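Local coordinates for protein ribonucleoside-diphosphate reductase subunit beta (Streptococcus sanguinis, PDB 4N83) that forms the dimetal-bearing small subunit of a class Ib ribonucleotide reductase, the enzyme that converts ribonucleotides to the deoxyribonucleotides needed for DNA synthesis, at residues P128-Q131 with K132-E135; I136-E139 with I140-N143; I198-K201 with F202-F206; W220-D223 with L224-T227. All coordinates share one frame; numbering follows the deposited sequence.

Contact 1. Residues P128-Q131 with K132-E135; sequences PYLQ and KKAE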
loop_
_atom_site.group_PDB
_atom_site.type_symbol
_atom_site.label_atom_id
_atom_site.label_comp_id
_atom_site.label_asym_id
_atom_site.label_seq_id
_atom_site.Cartn_x
_atom_site.Cartn_y
_atom_site.Cartn_z
ATOM N N PRO A 128 10.451 10.465 26.498
ATOM C CA PRO A 128 9.702 9.702 27.508
ATOM C C PRO A 128 8.219 9.495 27.175
ATOM O O PRO A 128 7.669 8.432 27.466
ATOM C CB PRO A 128 9.833 10.561 28.774
ATOM C CG PRO A 128 11.038 11.402 28.554
ATOM C CD PRO A 128 11.091 11.660 27.079
ATOM N N TYR A 129 7.587 10.503 26.576
ATOM C CA TYR A 129 6.152 10.460 26.283
ATOM C C TYR A 129 5.844 9.650 25.025
ATOM O O TYR A 129 5.027 8.731 25.062
ATOM C CB TYR A 129 5.594 11.875 26.121
ATOM C CG TYR A 129 5.817 12.768 27.320
ATOM C CD1 TYR A 129 5.024 12.647 28.459
ATOM C CD2 TYR A 129 6.817 13.736 27.317
ATOM C CE1 TYR A 129 5.224 13.463 29.561
ATOM C CE2 TYR A 129 7.024 14.558 28.413
ATOM C CZ TYR A 129 6.226 14.417 29.531
ATOM O OH TYR A 129 6.427 15.231 30.621
ATOM N N LEU A 130 6.504 9.999 23.922
ATOM C CA LEU A 130 6.229 9.391 22.614
ATOM C C LEU A 130 6.513 7.889 22.590
ATOM O O LEU A 130 5.732 7.117 22.032
ATOM C CB LEU A 130 7.048 10.077 21.514
ATOM C CG LEU A 130 6.816 11.574 21.280
ATOM C CD1 LEU A 130 7.903 12.144 20.382
ATOM C CD2 LEU A 130 5.438 11.825 20.686
ATOM N N GLN A 131 7.634 7.487 23.186
ATOM C CA GLN A 131 8.019 6.073 23.252
ATOM C C GLN A 131 7.029 5.253 24.075
ATOM O O GLN A 131 6.707 4.122 23.714
ATOM C CB GLN A 131 9.427 5.917 23.837
ATOM C CG GLN A 131 10.539 6.433 22.936
ATOM C CD GLN A 131 10.716 5.599 21.679
ATOM O OE1 GLN A 131 10.567 4.377 21.706
ATOM N NE2 GLN A 131 11.038 6.256 20.570
ATOM N N LYS A 132 6.553 5.828 25.178
ATOM C CA LYS A 132 5.546 5.174 26.015
ATOM C C LYS A 132 4.187 5.210 25.312
ATOM O O LYS A 132 3.427 4.242 25.367
ATOM C CB LYS A 132 5.469 5.849 27.392
ATOM C CG LYS A 132 5.060 4.926 28.534
ATOM C CD LYS A 132 3.551 4.802 28.673
ATOM C CE LYS A 132 3.170 3.895 29.832
ATOM N NZ LYS A 132 3.475 2.463 29.561
ATOM N N LYS A 133 3.898 6.325 24.642
ATOM C CA LYS A 133 2.662 6.485 23.870
ATOM C C LYS A 133 2.571 5.457 22.743
ATOM O O LYS A 133 1.519 4.852 22.535
ATOM C CB LYS A 133 2.577 7.906 23.302
ATOM C CG LYS A 133 1.288 8.222 22.558
ATOM C CD LYS A 133 1.077 9.723 22.405
ATOM C CE LYS A 133 2.163 10.370 21.558
ATOM N NZ LYS A 133 1.863 11.797 21.248
ATOM N N ALA A 134 3.675 5.264 22.026
ATOM C CA ALA A 134 3.746 4.264 20.957
ATOM C C ALA A 134 3.725 2.832 21.504
ATOM O O ALA A 134 3.221 1.922 20.843
ATOM C CB ALA A 134 4.989 4.486 20.107
ATOM N N GLU A 135 4.275 2.641 22.704
ATOM C CA GLU A 135 4.318 1.322 23.347
ATOM C C GLU A 135 2.919 0.823 23.710
ATOM O O GLU A 135 2.624 -0.362 23.555
ATOM C CB GLU A 135 5.191 1.363 24.607
ATOM C CG GLU A 135 5.533 -0.007 25.181
ATOM C CD GLU A 135 6.093 0.059 26.591
ATOM O OE1 GLU A 135 6.567 1.139 27.006
ATOM O OE2 GLU A 135 6.061 -0.977 27.288
#
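L130 and K133, three residues apart on one helix, run side by side and point the same way, a plain case of a lysine that lays its carbon chain against a leucine while its charged end looks to other partners. One methyl of the leucine does the touching: CD2 of L130 lies 3.6 Å from NZ of K133 and 3.7 Å from its CE. The lysine reaches there because CG stands anti to the backbone N (chi1 -176°) and the chain then turns once, at chi3 (64°), so that its end lies beside the leucine branch. Beyond that methyl the ammonium group has a cation-pi contact with Y235 and a long, weak ion pair with E232.

Q131, the neighbour of L130, reaches outward. Its chain, bent at chi2 (-68°), presents an amide to the second subunit, where OE1 accepts from the backbone N of Y4 and NE2 donates to the carbonyl of Y5, two bonds that fix which way round the amide lies.

Backbone bonds of the helix join the same residues. K133 N donates to Y129 O at 2.7 Å, A134 N to L130 O at 2.8 Å, and E135 N to Q131 O at 3.0 Å, the last being the most bent of the three.

In the ferritin-like helical bundle, helix 128-143 is packed against two others here. Y129 and L130 meet Y235 on helix 211-240, while L130 and Q131 rest on L64, and K133 on L65, of helix 49-78; E135 packs on Y4 of the second subunit.

Contact 2. Residues I136-E139 with I140-N143; sequences IINE and IYLN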
loop_
_atom_site.group_PDB
_atom_site.type_symbol
_atom_site.label_atom_id
_atom_site.label_comp_id
_atom_site.label_asym_id
_atom_site.label_seq_id
_atom_site.Cartn_x
_atom_site.Cartn_y
_atom_site.Cartn_z
ATOM N N ILE A 136 2.070 1.725 24.199
ATOM C CA ILE A 136 0.688 1.384 24.541
ATOM C C ILE A 136 -0.093 0.976 23.290
ATOM O O ILE A 136 -0.887 0.035 23.329
ATOM C CB ILE A 136 -0.034 2.558 25.245
ATOM C CG1 ILE A 136 0.595 2.828 26.615
ATOM C CG2 ILE A 136 -1.521 2.260 25.413
ATOM C CD1 ILE A 136 0.239 4.177 27.204
ATOM N N ILE A 137 0.145 1.679 22.186
ATOM C CA ILE A 137 -0.590 1.448 20.943
ATOM C C ILE A 137 -0.115 0.185 20.216
ATOM O O ILE A 137 -0.939 -0.611 19.769
ATOM C CB ILE A 137 -0.496 2.672 19.998
ATOM C CG1 ILE A 137 -1.127 3.913 20.647
ATOM C CG2 ILE A 137 -1.165 2.384 18.660
ATOM C CD1 ILE A 137 -2.630 3.839 20.852
ATOM N N ASN A 138 1.199 0.006 20.093
ATOM C CA ASN A 138 1.748 -1.156 19.380
ATOM C C ASN A 138 1.494 -2.471 20.118
ATOM O O ASN A 138 1.304 -3.513 19.489
ATOM C CB ASN A 138 3.251 -0.988 19.127
ATOM C CG ASN A 138 3.794 -1.994 18.121
ATOM O OD1 ASN A 138 3.059 -2.525 17.287
ATOM N ND2 ASN A 138 5.094 -2.254 18.192
ATOM N N GLU A 139 1.499 -2.415 21.450
ATOM C CA GLU A 139 1.159 -3.573 22.281
ATOM C C GLU A 139 -0.263 -4.052 21.986
ATOM O O GLU A 139 -0.534 -5.254 22.001
ATOM C CB GLU A 139 1.317 -3.228 23.770
ATOM C CG GLU A 139 1.003 -4.366 24.737
ATOM C CD GLU A 139 -0.470 -4.465 25.106
ATOM O OE1 GLU A 139 -1.131 -3.414 25.270
ATOM O OE2 GLU A 139 -0.969 -5.602 25.242
ATOM N N ILE A 140 -1.162 -3.106 21.713
ATOM C CA ILE A 140 -2.534 -3.428 21.324
ATOM C C ILE A 140 -2.557 -4.081 19.939
ATOM O O ILE A 140 -3.280 -5.055 19.729
ATOM C CB ILE A 140 -3.444 -2.178 21.344
ATOM C CG1 ILE A 140 -3.576 -1.638 22.773
ATOM C CG2 ILE A 140 -4.827 -2.504 20.792
ATOM C CD1 ILE A 140 -3.982 -0.181 22.841
ATOM N N TYR A 141 -1.765 -3.555 19.005
ATOM C CA TYR A 141 -1.686 -4.129 17.657
ATOM C C TYR A 141 -1.116 -5.548 17.678
ATOM O O TYR A 141 -1.594 -6.422 16.954
ATOM C CB TYR A 141 -0.845 -3.253 16.713
ATOM C CG TYR A 141 -1.445 -1.900 16.362
ATOM C CD1 TYR A 141 -2.813 -1.749 16.120
ATOM C CD2 TYR A 141 -0.634 -0.775 16.238
ATOM C CE1 TYR A 141 -3.350 -0.514 15.794
ATOM C CE2 TYR A 141 -1.166 0.461 15.906
ATOM C CZ TYR A 141 -2.523 0.587 15.689
ATOM O OH TYR A 141 -3.048 1.817 15.362
ATOM N N LEU A 142 -0.101 -5.769 18.510
ATOM C CA LEU A 142 0.560 -7.071 18.592
ATOM C C LEU A 142 -0.267 -8.117 19.351
ATOM O O LEU A 142 -0.259 -9.291 18.981
ATOM C CB LEU A 142 1.951 -6.933 19.229
ATOM C CG LEU A 142 3.011 -6.183 18.412
ATOM C CD1 LEU A 142 4.240 -5.888 19.263
ATOM C CD2 LEU A 142 3.403 -6.964 17.166
ATOM N N ASN A 143 -0.978 -7.692 20.397
ATOM C CA ASN A 143 -1.683 -8.625 21.293
ATOM C C ASN A 143 -3.204 -8.446 21.390
ATOM O O ASN A 143 -3.924 -9.423 21.602
ATOM C CB ASN A 143 -1.075 -8.552 22.699
ATOM C CG ASN A 143 0.412 -8.859 22.712
ATOM O OD1 ASN A 143 1.196 -8.140 23.333
ATOM N ND2 ASN A 143 0.809 -9.924 22.026
#
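I137 O receives two backbone donors, Y141 N at 3.2 Å with an N-H...O angle of 153° and, weakly, I140 N, while L142 N bonds to N138 O (2.8 Å) and N143 N to E139 O (3.0 Å) in the last turn of the helix. The same carbonyl oxygen, I137 O, also sits over one face of the Y141 ring, 3.5 Å above its plane and displaced toward the rim.

I137 and Y141 point the same way, side by side. CG2 of I137, the branch anti to the backbone N, meets the ring at CE2 of Y141 (3.4 Å), with CZ and OH of the tyrosine close behind. N138 crosses Y141 at about a right angle, its amide plane turned 60° from the ring, and lays OD1 3.8 Å from CG of L142; that oxygen also has a weak hydrogen bond with OG of S72. On another side of the helix I136 CG2 approaches I140 CD1 at 4.3 Å, a looser pairing of two isoleucine ends.

A buried tyrosine needs an answer for its one polar side-chain atom, and Q69 supplies it: NE2 of that glutamine hydrogen-bonds to OH of Y141. The bond satisfies the hydroxyl and restricts the position of the ring, whose side chain lies about 6 Å from that of the manganese ligand E157 and about 8 Å from a manganese ion.

Contact 3. Residues I198-K201 with F202-F206; sequences IGYK and FQLAF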
loop_
_atom_site.group_PDB
_atom_site.type_symbol
_atom_site.label_atom_id
_atom_site.label_comp_id
_atom_site.label_asym_id
_atom_site.label_seq_id
_atom_site.Cartn_x
_atom_site.Cartn_y
_atom_site.Cartn_z
ATOM N N ILE A 198 -12.378 2.866 9.253
ATOM C CA ILE A 198 -12.000 1.952 10.333
ATOM C C ILE A 198 -13.074 1.971 11.423
ATOM O O ILE A 198 -13.432 0.925 11.967
ATOM C CB ILE A 198 -10.619 2.305 10.937
ATOM C CG1 ILE A 198 -9.510 2.066 9.905
ATOM C CG2 ILE A 198 -10.346 1.473 12.185
ATOM C CD1 ILE A 198 -8.166 2.660 10.279
ATOM N N GLY A 199 -13.589 3.162 11.724
ATOM C CA GLY A 199 -14.668 3.324 12.696
ATOM C C GLY A 199 -15.998 2.723 12.266
ATOM O O GLY A 199 -16.815 2.355 13.109
ATOM N N TYR A 200 -16.227 2.636 10.957
ATOM C CA TYR A 200 -17.442 2.012 10.428
ATOM C C TYR A 200 -17.396 0.494 10.573
ATOM O O TYR A 200 -18.361 -0.119 11.031
ATOM C CB TYR A 200 -17.659 2.382 8.958
ATOM C CG TYR A 200 -18.617 1.450 8.250
ATOM C CD1 TYR A 200 -19.957 1.390 8.617
ATOM C CD2 TYR A 200 -18.181 0.616 7.227
ATOM C CE1 TYR A 200 -20.837 0.534 7.980
ATOM C CE2 TYR A 200 -19.053 -0.244 6.582
ATOM C CZ TYR A 200 -20.380 -0.281 6.962
ATOM O OH TYR A 200 -21.254 -1.133 6.326
ATOM N N LYS A 201 -16.277 -0.104 10.166
ATOM C CA LYS A 201 -16.076 -1.552 10.285
ATOM C C LYS A 201 -16.055 -2.007 11.745
ATOM O O LYS A 201 -16.343 -3.166 12.044
ATOM C CB LYS A 201 -14.778 -1.976 9.583
ATOM C CG LYS A 201 -14.851 -1.942 8.063
ATOM C CD LYS A 201 -15.621 -3.136 7.516
ATOM C CE LYS A 201 -15.834 -3.039 6.013
ATOM N NZ LYS A 201 -16.706 -4.134 5.499
ATOM N N PHE A 202 -15.703 -1.088 12.641
ATOM C CA PHE A 202 -15.789 -1.315 14.083
ATOM C C PHE A 202 -17.245 -1.490 14.527
ATOM O O PHE A 202 -17.560 -2.411 15.280
ATOM C CB PHE A 202 -15.126 -0.148 14.831
ATOM C CG PHE A 202 -15.322 -0.182 16.318
ATOM C CD1 PHE A 202 -14.493 -0.948 17.126
ATOM C CD2 PHE A 202 -16.329 0.566 16.914
ATOM C CE1 PHE A 202 -14.672 -0.975 18.497
ATOM C CE2 PHE A 202 -16.514 0.544 18.285
ATOM C CZ PHE A 202 -15.682 -0.229 19.079
ATOM N N GLN A 203 -18.124 -0.611 14.048
ATOM C CA GLN A 203 -19.548 -0.642 14.409
ATOM C C GLN A 203 -20.286 -1.879 13.887
ATOM O O GLN A 203 -21.314 -2.263 14.441
ATOM C CB GLN A 203 -20.257 0.622 13.914
ATOM C CG GLN A 203 -19.833 1.891 14.638
ATOM C CD GLN A 203 -20.322 3.150 13.944
ATOM O OE1 GLN A 203 -21.463 3.215 13.488
ATOM N NE2 GLN A 203 -19.461 4.160 13.867
ATOM N N LEU A 204 -19.774 -2.486 12.818
ATOM C CA LEU A 204 -20.332 -3.740 12.308
ATOM C C LEU A 204 -20.063 -4.881 13.280
ATOM O O LEU A 204 -20.974 -5.625 13.637
ATOM C CB LEU A 204 -19.765 -4.081 10.921
ATOM C CG LEU A 204 -20.636 -3.706 9.716
ATOM C CD1 LEU A 204 -21.085 -2.252 9.761
ATOM C CD2 LEU A 204 -19.890 -3.995 8.422
ATOM N N ALA A 205 -18.810 -5.003 13.712
ATOM C CA ALA A 205 -18.406 -6.047 14.655
ATOM C C ALA A 205 -18.772 -5.712 16.107
ATOM O O ALA A 205 -18.713 -6.582 16.975
ATOM C CB ALA A 205 -16.914 -6.318 14.534
ATOM N N PHE A 206 -19.142 -4.458 16.366
ATOM C CA PHE A 206 -19.579 -4.025 17.699
ATOM C C PHE A 206 -21.046 -4.389 17.952
ATOM O O PHE A 206 -21.408 -4.783 19.064
ATOM C CB PHE A 206 -19.370 -2.514 17.852
ATOM C CG PHE A 206 -19.793 -1.965 19.188
ATOM C CD1 PHE A 206 -18.996 -2.146 20.310
ATOM C CD2 PHE A 206 -20.980 -1.252 19.318
ATOM C CE1 PHE A 206 -19.381 -1.635 21.539
ATOM C CE2 PHE A 206 -21.370 -0.740 20.544
ATOM C CZ PHE A 206 -20.569 -0.932 21.657
#
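The shortest sound polar bond joining I198-K201 to F202-F206 is F202 N to I198 O, at 3.1 Å. The rungs that follow are longer: L204 N reaches Y200 O at 3.3 Å, and the bonds of Q203 N to G199 O and A205 N to K201 O are weak. G199 O also lies near CG of Q203 (3.4 Å) and at the edge of the F202 ring, close to its plane.

Y200 and L204, one turn apart, supply the apolar side-chain contact and cross obliquely. CD1 of L204 lies against the ring at CE1 of Y200 (3.3 Å) and CD2 comes to 3.8 Å from the OH of Y200, so that both methyls of the leucine lie against the outer end of the tyrosine. The ring swings to them because CG of Y200 is anti to the backbone N (chi1 162°).

Y200 and K201 illustrate how successive residues of a helix can share one acid. OD2 of D15 accepts the hydroxyl of Y200 and forms a salt bridge with NZ of K201, whose pairs with D18 and E86 are long and weak. OD2 of D15 thus has two partners from this turn.

Within the fold, this is the end of helix 178-206. I198 packs on K150, S153 and V154 of helix 148-160, within about 5 Å of a manganese ion, F202 lies on I151 of the same helix, and F202 and F206 both reach L217 of helix 211-240.

Contact 4. Residues W220-D223 with L224-T227; sequences WMYD and LLYT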
loop_
_atom_site.group_PDB
_atom_site.type_symbol
_atom_site.label_atom_id
_atom_site.label_comp_id
_atom_site.label_asym_id
_atom_site.label_seq_id
_atom_site.Cartn_x
_atom_site.Cartn_y
_atom_site.Cartn_z
ATOM N N TRP A 220 -13.120 -0.816 28.493
ATOM C CA TRP A 220 -11.729 -0.843 28.030
ATOM C C TRP A 220 -11.419 0.338 27.101
ATOM O O TRP A 220 -10.269 0.768 26.994
ATOM C CB TRP A 220 -11.430 -2.168 27.317
ATOM C CG TRP A 220 -9.969 -2.398 27.039
ATOM C CD1 TRP A 220 -9.059 -2.992 27.867
ATOM C CD2 TRP A 220 -9.255 -2.041 25.850
ATOM N NE1 TRP A 220 -7.823 -3.024 27.268
ATOM C CE2 TRP A 220 -7.915 -2.447 26.030
ATOM C CE3 TRP A 220 -9.618 -1.415 24.650
ATOM C CZ2 TRP A 220 -6.936 -2.248 25.053
ATOM C CZ3 TRP A 220 -8.644 -1.217 23.680
ATOM C CH2 TRP A 220 -7.318 -1.632 23.889
ATOM N N MET A 221 -12.452 0.854 26.438
ATOM C CA MET A 221 -12.313 1.974 25.510
ATOM C C MET A 221 -12.001 3.284 26.233
ATOM O O MET A 221 -10.998 3.937 25.936
ATOM C CB MET A 221 -13.596 2.118 24.683
ATOM C CG MET A 221 -13.557 3.203 23.622
ATOM S SD MET A 221 -14.870 3.007 22.402
ATOM C CE MET A 221 -14.779 4.592 21.576
ATOM N N TYR A 222 -12.859 3.664 27.176
ATOM C CA TYR A 222 -12.681 4.914 27.922
ATOM C C TYR A 222 -11.481 4.862 28.872
ATOM O O TYR A 222 -10.849 5.888 29.122
ATOM C CB TYR A 222 -13.958 5.291 28.682
ATOM C CG TYR A 222 -15.082 5.756 27.775
ATOM C CD1 TYR A 222 -15.027 6.998 27.146
ATOM C CD2 TYR A 222 -16.199 4.956 27.546
ATOM C CE1 TYR A 222 -16.050 7.428 26.315
ATOM C CE2 TYR A 222 -17.227 5.376 26.717
ATOM C CZ TYR A 222 -17.149 6.612 26.106
ATOM O OH TYR A 222 -18.169 7.030 25.283
ATOM N N ASP A 223 -11.168 3.676 29.393
ATOM C CA ASP A 223 -9.943 3.472 30.177
ATOM C C ASP A 223 -8.703 3.808 29.348
ATOM O O ASP A 223 -7.767 4.436 29.846
ATOM C CB ASP A 223 -9.843 2.027 30.687
ATOM C CG ASP A 223 -10.689 1.777 31.925
ATOM O OD1 ASP A 223 -10.375 0.825 32.670
ATOM O OD2 ASP A 223 -11.666 2.523 32.156
ATOM N N LEU A 224 -8.706 3.384 28.087
ATOM C CA LEU A 224 -7.626 3.702 27.154
ATOM C C LEU A 224 -7.673 5.174 26.735
ATOM O O LEU A 224 -6.635 5.778 26.464
ATOM C CB LEU A 224 -7.708 2.804 25.914
ATOM C CG LEU A 224 -6.485 2.785 24.991
ATOM C CD1 LEU A 224 -5.328 2.034 25.633
ATOM C CD2 LEU A 224 -6.838 2.164 23.647
ATOM N N LEU A 225 -8.878 5.740 26.682
ATOM C CA LEU A 225 -9.062 7.142 26.303
ATOM C C LEU A 225 -8.435 8.080 27.335
ATOM O O LEU A 225 -7.638 8.951 26.982
ATOM C CB LEU A 225 -10.556 7.461 26.127
ATOM C CG LEU A 225 -10.924 8.661 25.241
ATOM C CD1 LEU A 225 -12.385 8.587 24.817
ATOM C CD2 LEU A 225 -10.641 9.995 25.924
ATOM N N TYR A 226 -8.789 7.893 28.605
ATOM C CA TYR A 226 -8.285 8.748 29.688
ATOM C C TYR A 226 -6.773 8.612 29.910
ATOM O O TYR A 226 -6.108 9.594 30.240
ATOM C CB TYR A 226 -9.035 8.474 31.000
ATOM C CG TYR A 226 -10.371 9.181 31.110
ATOM C CD1 TYR A 226 -10.438 10.542 31.399
ATOM C CD2 TYR A 226 -11.569 8.491 30.933
ATOM C CE1 TYR A 226 -11.655 11.195 31.504
ATOM C CE2 TYR A 226 -12.791 9.136 31.037
ATOM C CZ TYR A 226 -12.829 10.487 31.321
ATOM O OH TYR A 226 -14.039 11.132 31.425
ATOM N N THR A 227 -6.240 7.404 29.730
ATOM C CA THR A 227 -4.802 7.156 29.892
ATOM C C THR A 227 -3.986 7.861 28.808
ATOM O O THR A 227 -2.939 8.447 29.096
ATOM C CB THR A 227 -4.469 5.649 29.856
ATOM O OG1 THR A 227 -5.304 4.946 30.783
ATOM C CG2 THR A 227 -3.005 5.405 30.211
#
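D223 O takes two donors from T227, the hydroxyl OG1 at 2.7 Å and, weakly, the backbone N at 3.3 Å. The threonine manages both because its OG1 lies beside its own backbone N and anti to the carbonyl carbon (chi1 -52°), which turns the hydroxyl back along the helix toward the preceding turn. This is the familiar way a threonine satisfies its polar end inside a helix, by bonding to the carbonyl four residues back.

The other carbonyls of the turn receive backbone donors. Y226 N bonds to Y222 O at 2.9 Å and almost straight (171°), L225 N to M221 O at 2.9 Å, and L224 N to W220 O at 3.2 Å. Y222 O has a further neighbour in Y226 CD2, which approaches it with the ring edge. T227 O in turn accepts from a side chain, ND2 of N231.

Two apolar pairs accompany these bonds: W220 CZ3 lies 3.8 Å from L224 CD2, and Y222 CD1 lies 3.9 Å from L225 CD1, each pair side by side and pointing the same way.

Around the helix, W220 and L224 face helix 128-143, M221 and L225 pack on F155 of helix 148-160, and M221, Y222 and L225 share L261 of helix 246-263.

In the fold
Contacts 1 and 2 adjoin along helix 128-143, their centres about 12 Å apart, and both touch the second subunit. Contact 4, on helix 211-240, lies alongside contact 2: CD1 of I140 is 3.8 Å from both L224 CD2 and W220 CH2, while I136 CG2 is 3.8 Å from L224 CD1. Contact 3 ends helix 178-206, which precedes helix 211-240; its nearest atoms are about 5 Å from contact 4 and about 7 Å from contact 2. Side chains approach a manganese ion to about 5 Å in contact 3 (I198), 8 Å in contact 2 (Y141) and 13 Å in contact 1 (K133); contact 4 lies away from the site.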